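Thioesterase (Pseudomonas aeruginosa, PDB 3QY3) probably hydrolyses fatty acyl-CoA thioesters, as a hotdog-fold thioesterase that assembles from several copies of one chain. Local coordinates at residues A[85-93]-A[122-130]. Numbering follows the deposited sequence.
Sequences HTYLKPVVH and DPQGTYGEG
The side chain of Lys89 crosses the ring of Tyr127 at a slant, and its long aliphatic chain can follow an aromatic ring while its charged end extends past it, at an exposed position. Its CB rests 3.6 Å from Tyr127 CD2; CG and CD then pass the carbonyl oxygen of Thr126, and the chain bends at chi3 (33°), which carries CE over the ring face in a CH-pi contact 4.0 Å from the centroid. NZ goes beyond, too far for more than a weak cation-pi attraction, though the carboxylate of Asp122 may add a mild electrostatic pull. That carboxylate fixes the far end of the ring: Tyr127 OH donates to Asp122 OD2 at 2.6 Å, on the anti lone pair. At the ring edge lies Pro90 O, while Val91 CG2 packs obliquely against CD2.

All this happens where two neighbouring antiparallel strands of the hotdog sheet, 76-87 and 128-138, fray into loops. Within the ladder Thr86 and Glu129 form a hydrogen-bonded pair, with Thr86 N to Glu129 O nearly straight (170°). Beyond it Tyr127 O takes both Leu88 N (2.8 Å) and Lys89 N (3.0 Å) from the same face of its carbonyl plane. Glycine suits position 128 because the imidazole of His85 sits close over its backbone, CE1 3.7 Å from Gly128 CA. With CG anti to the backbone N (chi1 -174°), the His85 ring leans over the neighbouring strand at Gly128 and Glu129; its ND1 bonds to His115 on strand 110-119, and a water links NE2 to Tyr127 O. Thr86 OG1 hydrogen-bonds to Gln82 of a second subunit, whose strand continues the sheet, and a water joins it to Glu129 O.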
# COMPACT_ATOMS: atom_id res chain seq x y z
N HIS A 85 2.82 14.70 -11.88
CA HIS A 85 3.61 15.06 -10.76
C HIS A 85 5.07 15.08 -11.12
O HIS A 85 5.58 14.11 -11.68
CB HIS A 85 3.40 14.09 -9.57
CG HIS A 85 4.11 14.51 -8.33
ND1 HIS A 85 3.61 15.45 -7.48
CD2 HIS A 85 5.24 14.04 -7.75
CE1 HIS A 85 4.46 15.64 -6.49
NE2 HIS A 85 5.43 14.76 -6.62
N THR A 86 5.73 16.17 -10.74
CA THR A 86 7.15 16.33 -10.86
C THR A 86 7.83 16.20 -9.50
O THR A 86 7.44 16.90 -8.55
CB THR A 86 7.50 17.71 -11.46
OG1 THR A 86 6.86 17.79 -12.72
CG2 THR A 86 8.99 17.87 -11.65
N TYR A 87 8.80 15.28 -9.41
CA TYR A 87 9.52 14.90 -8.21
C TYR A 87 10.79 15.75 -8.14
O TYR A 87 11.71 15.66 -8.96
CB TYR A 87 9.94 13.41 -8.15
CG TYR A 87 8.77 12.46 -8.27
CD1 TYR A 87 8.19 11.90 -7.15
CD2 TYR A 87 8.30 12.09 -9.51
CE1 TYR A 87 7.11 11.06 -7.27
CE2 TYR A 87 7.21 11.21 -9.64
CZ TYR A 87 6.65 10.71 -8.49
OH TYR A 87 5.62 9.85 -8.63
N LEU A 88 10.87 16.55 -7.08
CA LEU A 88 11.99 17.46 -6.96
C LEU A 88 12.93 17.17 -5.81
O LEU A 88 14.16 17.34 -5.94
CB LEU A 88 11.46 18.90 -6.88
CG LEU A 88 10.67 19.35 -8.11
CD1 LEU A 88 9.93 20.68 -7.89
CD2 LEU A 88 11.59 19.36 -9.29
N LYS A 89 12.40 16.74 -4.70
CA LYS A 89 13.25 16.43 -3.53
C LYS A 89 12.58 15.25 -2.80
O LYS A 89 11.34 15.21 -2.69
CB LYS A 89 13.33 17.60 -2.55
CG LYS A 89 13.69 18.95 -3.18
CD LYS A 89 13.83 20.17 -2.14
CE LYS A 89 14.35 19.82 -0.76
NZ LYS A 89 15.83 19.51 -0.65
N PRO A 90 13.39 14.32 -2.32
CA PRO A 90 12.82 13.16 -1.60
C PRO A 90 12.40 13.52 -0.21
O PRO A 90 12.96 14.45 0.39
CB PRO A 90 13.99 12.15 -1.58
CG PRO A 90 15.21 13.00 -1.67
CD PRO A 90 14.85 14.24 -2.43
N VAL A 91 11.46 12.75 0.32
CA VAL A 91 11.02 12.88 1.70
C VAL A 91 11.50 11.62 2.42
O VAL A 91 11.41 10.51 1.89
CB VAL A 91 9.52 13.02 1.81
CG1 VAL A 91 9.02 12.97 3.30
CG2 VAL A 91 8.96 14.29 1.08
N VAL A 92 11.99 11.81 3.63
CA VAL A 92 12.45 10.74 4.46
C VAL A 92 11.72 10.74 5.80
O VAL A 92 11.65 11.76 6.48
CB VAL A 92 13.95 10.84 4.64
CG1 VAL A 92 14.51 9.79 5.64
CG2 VAL A 92 14.66 10.64 3.28
N HIS A 93 11.22 9.58 6.21
CA HIS A 93 10.59 9.43 7.54
C HIS A 93 11.57 9.73 8.68
O HIS A 93 12.75 9.36 8.62
CB HIS A 93 10.08 7.99 7.66
CG HIS A 93 9.27 7.70 8.89
ND1 HIS A 93 9.84 7.35 10.09
CD2 HIS A 93 7.93 7.73 9.11
CE1 HIS A 93 8.88 7.14 10.99
NE2 HIS A 93 7.71 7.33 10.41
N ASP A 122 10.25 22.06 6.31
CA ASP A 122 10.82 22.70 5.16
C ASP A 122 9.68 23.31 4.36
O ASP A 122 9.40 22.88 3.25
CB ASP A 122 11.71 21.72 4.39
CG ASP A 122 12.58 22.40 3.34
OD1 ASP A 122 12.62 23.64 3.30
OD2 ASP A 122 13.18 21.66 2.51
N PRO A 123 8.99 24.31 4.95
CA PRO A 123 7.71 24.76 4.40
C PRO A 123 7.85 25.51 3.08
O PRO A 123 6.88 25.65 2.34
CB PRO A 123 7.15 25.70 5.46
CG PRO A 123 8.37 26.16 6.26
CD PRO A 123 9.32 25.00 6.23
N GLN A 124 9.06 25.98 2.80
CA GLN A 124 9.32 26.64 1.53
C GLN A 124 10.14 25.83 0.55
O GLN A 124 10.45 26.34 -0.52
CB GLN A 124 10.04 27.95 1.76
CG GLN A 124 9.40 28.81 2.83
CD GLN A 124 8.32 29.70 2.29
OE1 GLN A 124 7.14 29.47 2.53
NE2 GLN A 124 8.73 30.73 1.57
N GLY A 125 10.57 24.63 0.90
CA GLY A 125 11.21 23.78 -0.12
C GLY A 125 10.08 23.18 -0.95
O GLY A 125 9.04 22.89 -0.40
N THR A 126 10.22 23.09 -2.26
CA THR A 126 9.22 22.40 -3.08
C THR A 126 9.74 20.99 -3.37
O THR A 126 10.72 20.80 -4.11
CB THR A 126 8.88 23.17 -4.36
OG1 THR A 126 8.42 24.51 -4.03
CG2 THR A 126 7.77 22.44 -5.15
N TYR A 127 9.07 20.02 -2.81
CA TYR A 127 9.47 18.65 -2.91
C TYR A 127 8.88 18.04 -4.14
O TYR A 127 9.47 17.12 -4.70
CB TYR A 127 9.07 17.90 -1.65
CG TYR A 127 9.98 18.20 -0.51
CD1 TYR A 127 9.98 19.44 0.07
CD2 TYR A 127 10.84 17.25 -0.02
CE1 TYR A 127 10.88 19.76 1.11
CE2 TYR A 127 11.70 17.52 1.03
CZ TYR A 127 11.74 18.80 1.59
OH TYR A 127 12.64 19.14 2.61
N GLY A 128 7.74 18.55 -4.56
CA GLY A 128 7.11 18.11 -5.80
C GLY A 128 5.95 19.03 -6.16
O GLY A 128 5.55 19.86 -5.35
N GLU A 129 5.51 18.99 -7.39
CA GLU A 129 4.43 19.85 -7.87
C GLU A 129 3.80 19.22 -9.09
O GLU A 129 4.42 18.48 -9.82
CB GLU A 129 4.92 21.28 -8.22
CG GLU A 129 6.06 21.29 -9.20
CD GLU A 129 6.57 22.73 -9.58
OE1 GLU A 129 6.49 23.66 -8.76
OE2 GLU A 129 7.06 22.87 -10.71
N GLY A 130 2.60 19.59 -9.37
CA GLY A 130 1.94 19.08 -10.53
C GLY A 130 0.47 19.51 -10.56
O GLY A 130 0.08 20.57 -10.05
O HOH W 1 7.38 14.63 -4.64
O HOH W 2 4.59 19.24 -12.85